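Local coordinates for protein ultraspiracle (Drosophila melanogaster, PDB 1HG4) that is a nuclear hormone receptor, probably regulating transcription, whose ligand-binding domain holds a phospholipid and is locked in an inactive conformation, at residues Ile14-Cys25 and Gln62-Met70. Numbering follows the deposited sequence.
Sequences IIEAEQRAETQC and QMVEYARMM
The Tyr66 ring meets Ala17 CB and Glu18 CG obliquely, has Met70 CG over one face, near the rim, and Met63 O in plane at its edge. With CG anti to the backbone N (chi1 153°), the ring runs alongside Glu18, and CE1 comes within 3.4 Å of Glu18 CG; ring and carboxylate planes stand 90° apart. The helical segment axes pass 8.4 Å apart, roughly antiparallel at 144°, consistent with alanines at the interface: Ala17, and Ala21, whose CB packs on Tyr66 CB (3.8 Å). Met69 crosses Arg20 at about a right angle, SD 3.8 Å from NH1, with CE near Ala17 O and Ala21 N; Met70 SD lies 3.8 Å from Ile14 CG2. Gln62 CG approaches Ala21 O (3.2 Å). Glu65 CG touches Cys25 SG (3.8 Å), while a bend at chi2 leads its carboxylate away to Arg68, which grips it side-on through NE and NH2, and to Gln265. An alanine in place of Glu65 would probably leave the Arg68 guanidinium without its carboxylate mate. No hydrogen bond crosses between 14-25 and 62-70; mainly apolar and van der Waals contacts join them, and helix 175-186 satisfies the buried Glu18 carboxylate, Arg175 and Lys182 bridging OE1 and Ser179 hydrogen-bonding OE2.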
ATOM      1  N   ILE A  14      -9.716  -9.226 -18.136  1.00 37.66           N
ATOM      2  CA  ILE A  14      -9.617 -10.378 -17.264  1.00 36.09           C
ATOM      3  C   ILE A  14     -10.374 -11.551 -17.881  1.00 35.38           C
ATOM      4  O   ILE A  14      -9.964 -12.698 -17.762  1.00 33.84           O
ATOM      5  CB  ILE A  14     -10.188 -10.061 -15.886  1.00 34.74           C
ATOM      6  CG1 ILE A  14      -9.358  -8.948 -15.242  1.00 33.74           C
ATOM      7  CG2 ILE A  14     -10.182 -11.308 -15.036  1.00 32.77           C
ATOM      8  CD1 ILE A  14      -9.884  -8.490 -13.916  1.00 36.10           C
ATOM      9  N   ILE A  15     -11.481 -11.251 -18.544  1.00 35.23           N
ATOM     10  CA  ILE A  15     -12.281 -12.274 -19.191  1.00 35.57           C
ATOM     11  C   ILE A  15     -11.473 -12.898 -20.320  1.00 34.52           C
ATOM     12  O   ILE A  15     -11.432 -14.117 -20.472  1.00 34.97           O
ATOM     13  CB  ILE A  15     -13.605 -11.680 -19.760  1.00 35.95           C
ATOM     14  CG1 ILE A  15     -14.673 -11.648 -18.663  1.00 37.31           C
ATOM     15  CG2 ILE A  15     -14.118 -12.518 -20.934  1.00 34.71           C
ATOM     16  CD1 ILE A  15     -15.111 -13.031 -18.208  1.00 37.85           C
ATOM     17  N   GLU A  16     -10.817 -12.055 -21.099  1.00 34.14           N
ATOM     18  CA  GLU A  16     -10.023 -12.530 -22.216  1.00 34.57           C
ATOM     19  C   GLU A  16      -8.942 -13.519 -21.786  1.00 33.29           C
ATOM     20  O   GLU A  16      -8.666 -14.492 -22.485  1.00 32.86           O
ATOM     21  CB  GLU A  16      -9.384 -11.350 -22.945  1.00 37.72           C
ATOM     22  CG  GLU A  16      -8.944 -11.701 -24.356  1.00 41.94           C
ATOM     23  CD  GLU A  16      -8.542 -10.489 -25.162  1.00 44.72           C
ATOM     24  OE1 GLU A  16      -7.454  -9.933 -24.894  1.00 47.06           O
ATOM     25  OE2 GLU A  16      -9.323 -10.095 -26.059  1.00 46.03           O
ATOM     26  N   ALA A  17      -8.324 -13.263 -20.641  1.00 31.01           N
ATOM     27  CA  ALA A  17      -7.287 -14.141 -20.131  1.00 31.28           C
ATOM     28  C   ALA A  17      -7.850 -15.536 -19.835  1.00 31.45           C
ATOM     29  O   ALA A  17      -7.275 -16.546 -20.239  1.00 30.54           O
ATOM     30  CB  ALA A  17      -6.683 -13.549 -18.862  1.00 29.91           C
ATOM     31  N   GLU A  18      -8.974 -15.584 -19.129  1.00 30.85           N
ATOM     32  CA  GLU A  18      -9.596 -16.848 -18.779  1.00 32.48           C
ATOM     33  C   GLU A  18      -9.949 -17.635 -20.021  1.00 33.07           C
ATOM     34  O   GLU A  18      -9.540 -18.785 -20.177  1.00 32.50           O
ATOM     35  CB  GLU A  18     -10.874 -16.617 -17.981  1.00 34.57           C
ATOM     36  CG  GLU A  18     -10.668 -16.123 -16.566  1.00 37.39           C
ATOM     37  CD  GLU A  18     -11.987 -15.796 -15.888  1.00 39.15           C
ATOM     38  OE1 GLU A  18     -12.894 -16.653 -15.896  1.00 40.56           O
ATOM     39  OE2 GLU A  18     -12.119 -14.682 -15.347  1.00 40.60           O
ATOM     40  N   GLN A  19     -10.713 -17.001 -20.904  1.00 32.98           N
ATOM     41  CA  GLN A  19     -11.162 -17.637 -22.134  1.00 32.63           C
ATOM     42  C   GLN A  19     -10.045 -18.146 -23.022  1.00 32.51           C
ATOM     43  O   GLN A  19     -10.087 -19.279 -23.476  1.00 33.53           O
ATOM     44  CB  GLN A  19     -12.055 -16.680 -22.913  1.00 33.26           C
ATOM     45  CG  GLN A  19     -13.442 -16.551 -22.315  1.00 36.48           C
ATOM     46  CD  GLN A  19     -14.267 -15.441 -22.934  1.00 37.56           C
ATOM     47  OE1 GLN A  19     -15.483 -15.402 -22.763  1.00 39.52           O
ATOM     48  NE2 GLN A  19     -13.612 -14.521 -23.639  1.00 37.65           N
ATOM     49  N   ARG A  20      -9.044 -17.317 -23.277  1.00 32.88           N
ATOM     50  CA  ARG A  20      -7.943 -17.740 -24.121  1.00 32.69           C
ATOM     51  C   ARG A  20      -7.148 -18.873 -23.472  1.00 32.73           C
ATOM     52  O   ARG A  20      -6.741 -19.806 -24.144  1.00 34.58           O
ATOM     53  CB  ARG A  20      -7.020 -16.557 -24.428  1.00 31.63           C
ATOM     54  CG  ARG A  20      -7.708 -15.410 -25.161  1.00 32.37           C
ATOM     55  CD  ARG A  20      -6.682 -14.392 -25.640  1.00 31.68           C
ATOM     56  NE  ARG A  20      -5.853 -14.930 -26.710  1.00 29.63           N
ATOM     57  CZ  ARG A  20      -4.581 -14.606 -26.906  1.00 30.92           C
ATOM     58  NH1 ARG A  20      -3.978 -13.736 -26.100  1.00 32.97           N
ATOM     59  NH2 ARG A  20      -3.907 -15.162 -27.900  1.00 28.49           N
ATOM     60  N   ALA A  21      -6.930 -18.799 -22.168  1.00 31.89           N
ATOM     61  CA  ALA A  21      -6.179 -19.842 -21.486  1.00 32.41           C
ATOM     62  C   ALA A  21      -6.926 -21.173 -21.583  1.00 33.24           C
ATOM     63  O   ALA A  21      -6.321 -22.242 -21.623  1.00 32.14           O
ATOM     64  CB  ALA A  21      -5.972 -19.468 -20.029  1.00 30.80           C
ATOM     65  N   GLU A  22      -8.247 -21.089 -21.632  1.00 34.10           N
ATOM     66  CA  GLU A  22      -9.092 -22.267 -21.707  1.00 36.87           C
ATOM     67  C   GLU A  22      -9.133 -22.941 -23.081  1.00 37.59           C
ATOM     68  O   GLU A  22      -9.451 -24.129 -23.174  1.00 37.36           O
ATOM     69  CB  GLU A  22     -10.512 -21.898 -21.267  1.00 39.28           C
ATOM     70  CG  GLU A  22     -11.608 -22.804 -21.809  1.00 45.80           C
ATOM     71  CD  GLU A  22     -12.993 -22.424 -21.297  1.00 49.66           C
ATOM     72  OE1 GLU A  22     -13.362 -21.228 -21.389  1.00 51.39           O
ATOM     73  OE2 GLU A  22     -13.713 -23.324 -20.807  1.00 50.69           O
ATOM     74  N   THR A  23      -8.802 -22.210 -24.146  1.00 36.35           N
ATOM     75  CA  THR A  23      -8.862 -22.806 -25.484  1.00 34.39           C
ATOM     76  C   THR A  23      -7.555 -22.970 -26.250  1.00 32.92           C
ATOM     77  O   THR A  23      -7.497 -23.737 -27.203  1.00 33.41           O
ATOM     78  CB  THR A  23      -9.812 -22.016 -26.398  1.00 33.90           C
ATOM     79  OG1 THR A  23      -9.268 -20.710 -26.636  1.00 36.74           O
ATOM     80  CG2 THR A  23     -11.177 -21.879 -25.758  1.00 33.77           C
ATOM     81  N   GLN A  24      -6.503 -22.274 -25.841  1.00 32.02           N
ATOM     82  CA  GLN A  24      -5.236 -22.340 -26.565  1.00 32.21           C
ATOM     83  C   GLN A  24      -4.171 -23.293 -26.037  1.00 32.45           C
ATOM     84  O   GLN A  24      -3.108 -23.428 -26.641  1.00 32.59           O
ATOM     85  CB  GLN A  24      -4.627 -20.938 -26.664  1.00 31.17           C
ATOM     86  CG  GLN A  24      -5.586 -19.888 -27.179  1.00 31.17           C
ATOM     87  CD  GLN A  24      -6.192 -20.263 -28.522  1.00 30.85           C
ATOM     88  OE1 GLN A  24      -5.479 -20.455 -29.504  1.00 29.73           O
ATOM     89  NE2 GLN A  24      -7.514 -20.370 -28.565  1.00 28.49           N
ATOM     90  N   CYS A  25      -4.438 -23.954 -24.920  1.00 32.96           N
ATOM     91  CA  CYS A  25      -3.448 -24.862 -24.358  1.00 33.52           C
ATOM     92  C   CYS A  25      -3.582 -26.290 -24.877  1.00 34.42           C
ATOM     93  O   CYS A  25      -2.713 -27.127 -24.650  1.00 34.37           O
ATOM     94  CB  CYS A  25      -3.537 -24.837 -22.832  1.00 32.36           C
ATOM     95  SG  CYS A  25      -3.119 -23.217 -22.145  1.00 30.51           S
ATOM     96  N   GLN A  62      -3.531 -24.652 -17.684  1.00 20.41           N
ATOM     97  CA  GLN A  62      -4.296 -23.520 -18.169  1.00 21.96           C
ATOM     98  C   GLN A  62      -4.264 -22.364 -17.185  1.00 22.98           C
ATOM     99  O   GLN A  62      -4.154 -21.201 -17.586  1.00 24.02           O
ATOM    100  CB  GLN A  62      -5.738 -23.956 -18.444  1.00 23.57           C
ATOM    101  CG  GLN A  62      -5.877 -24.808 -19.701  1.00 22.08           C
ATOM    102  CD  GLN A  62      -7.146 -25.640 -19.716  1.00 25.31           C
ATOM    103  OE1 GLN A  62      -8.230 -25.156 -19.392  1.00 24.64           O
ATOM    104  NE2 GLN A  62      -7.016 -26.906 -20.113  1.00 25.65           N
ATOM    105  N   MET A  63      -4.338 -22.693 -15.899  1.00 22.84           N
ATOM    106  CA  MET A  63      -4.320 -21.694 -14.842  1.00 22.62           C
ATOM    107  C   MET A  63      -3.054 -20.865 -14.898  1.00 21.51           C
ATOM    108  O   MET A  63      -3.097 -19.640 -14.775  1.00 21.22           O
ATOM    109  CB  MET A  63      -4.423 -22.363 -13.475  1.00 24.16           C
ATOM    110  CG  MET A  63      -4.464 -21.366 -12.333  1.00 27.64           C
ATOM    111  SD  MET A  63      -4.234 -22.149 -10.745  1.00 29.40           S
ATOM    112  CE  MET A  63      -5.669 -23.279 -10.747  1.00 30.66           C
ATOM    113  N   VAL A  64      -1.926 -21.542 -15.073  1.00 20.90           N
ATOM    114  CA  VAL A  64      -0.637 -20.863 -15.150  1.00 19.94           C
ATOM    115  C   VAL A  64      -0.624 -19.875 -16.318  1.00 21.00           C
ATOM    116  O   VAL A  64      -0.181 -18.741 -16.163  1.00 19.91           O
ATOM    117  CB  VAL A  64       0.520 -21.890 -15.305  1.00 18.50           C
ATOM    118  CG1 VAL A  64       1.823 -21.176 -15.599  1.00 13.32           C
ATOM    119  CG2 VAL A  64       0.640 -22.710 -14.032  1.00 16.91           C
ATOM    120  N   GLU A  65      -1.133 -20.297 -17.477  1.00 22.49           N
ATOM    121  CA  GLU A  65      -1.165 -19.419 -18.644  1.00 22.03           C
ATOM    122  C   GLU A  65      -2.158 -18.295 -18.422  1.00 21.91           C
ATOM    123  O   GLU A  65      -1.992 -17.188 -18.939  1.00 23.21           O
ATOM    124  CB  GLU A  65      -1.519 -20.203 -19.900  1.00 22.31           C
ATOM    125  CG  GLU A  65      -0.461 -21.241 -20.293  1.00 23.25           C
ATOM    126  CD  GLU A  65       0.956 -20.691 -20.321  1.00 23.93           C
ATOM    127  OE1 GLU A  65       1.184 -19.591 -20.870  1.00 26.67           O
ATOM    128  OE2 GLU A  65       1.854 -21.368 -19.794  1.00 25.18           O
ATOM    129  N   TYR A  66      -3.188 -18.580 -17.640  1.00 21.69           N
ATOM    130  CA  TYR A  66      -4.198 -17.577 -17.297  1.00 21.53           C
ATOM    131  C   TYR A  66      -3.536 -16.447 -16.508  1.00 22.01           C
ATOM    132  O   TYR A  66      -3.672 -15.277 -16.871  1.00 22.62           O
ATOM    133  CB  TYR A  66      -5.302 -18.232 -16.463  1.00 21.21           C
ATOM    134  CG  TYR A  66      -6.035 -17.307 -15.527  1.00 21.35           C
ATOM    135  CD1 TYR A  66      -6.902 -16.325 -16.007  1.00 20.54           C
ATOM    136  CD2 TYR A  66      -5.880 -17.434 -14.143  1.00 22.11           C
ATOM    137  CE1 TYR A  66      -7.610 -15.491 -15.124  1.00 20.39           C
ATOM    138  CE2 TYR A  66      -6.577 -16.609 -13.257  1.00 22.23           C
ATOM    139  CZ  TYR A  66      -7.441 -15.648 -13.748  1.00 21.33           C
ATOM    140  OH  TYR A  66      -8.152 -14.891 -12.846  1.00 21.40           O
ATOM    141  N   ALA A  67      -2.819 -16.802 -15.440  1.00 20.98           N
ATOM    142  CA  ALA A  67      -2.126 -15.819 -14.608  1.00 20.98           C
ATOM    143  C   ALA A  67      -1.075 -15.075 -15.428  1.00 22.28           C
ATOM    144  O   ALA A  67      -0.847 -13.886 -15.243  1.00 22.37           O
ATOM    145  CB  ALA A  67      -1.461 -16.512 -13.420  1.00 22.52           C
ATOM    146  N   ARG A  68      -0.450 -15.780 -16.357  1.00 24.23           N
ATOM    147  CA  ARG A  68       0.571 -15.163 -17.182  1.00 26.44           C
ATOM    148  C   ARG A  68       0.030 -13.980 -17.993  1.00 26.75           C
ATOM    149  O   ARG A  68       0.754 -13.019 -18.258  1.00 27.05           O
ATOM    150  CB  ARG A  68       1.177 -16.207 -18.121  1.00 27.69           C
ATOM    151  CG  ARG A  68       2.015 -15.605 -19.219  1.00 31.76           C
ATOM    152  CD  ARG A  68       3.355 -16.259 -19.310  1.00 34.17           C
ATOM    153  NE  ARG A  68       3.300 -17.654 -19.728  1.00 34.39           N
ATOM    154  CZ  ARG A  68       4.339 -18.472 -19.617  1.00 35.23           C
ATOM    155  NH1 ARG A  68       5.474 -18.013 -19.111  1.00 34.36           N
ATOM    156  NH2 ARG A  68       4.247 -19.740 -19.991  1.00 37.70           N
ATOM    157  N   MET A  69      -1.240 -14.062 -18.380  1.00 25.58           N
ATOM    158  CA  MET A  69      -1.884 -13.016 -19.165  1.00 25.47           C
ATOM    159  C   MET A  69      -2.656 -12.025 -18.312  1.00 23.98           C
ATOM    160  O   MET A  69      -3.272 -11.106 -18.842  1.00 23.39           O
ATOM    161  CB  MET A  69      -2.840 -13.623 -20.203  1.00 25.43           C
ATOM    162  CG  MET A  69      -2.141 -14.342 -21.351  1.00 27.10           C
ATOM    163  SD  MET A  69      -3.298 -14.977 -22.569  1.00 29.49           S
ATOM    164  CE  MET A  69      -3.759 -16.555 -21.746  1.00 29.11           C
ATOM    165  N   MET A  70      -2.641 -12.216 -16.998  1.00 23.67           N
ATOM    166  CA  MET A  70      -3.355 -11.296 -16.116  1.00 24.32           C
ATOM    167  C   MET A  70      -2.538 -10.027 -15.937  1.00 24.39           C
ATOM    168  O   MET A  70      -1.307 -10.076 -15.836  1.00 21.82           O
ATOM    169  CB  MET A  70      -3.645 -11.950 -14.762  1.00 22.75           C
ATOM    170  CG  MET A  70      -4.843 -12.899 -14.775  1.00 24.90           C
ATOM    171  SD  MET A  70      -6.495 -12.079 -14.944  1.00 24.32           S
ATOM    172  CE  MET A  70      -6.873 -11.714 -13.240  1.00 23.25           C
TER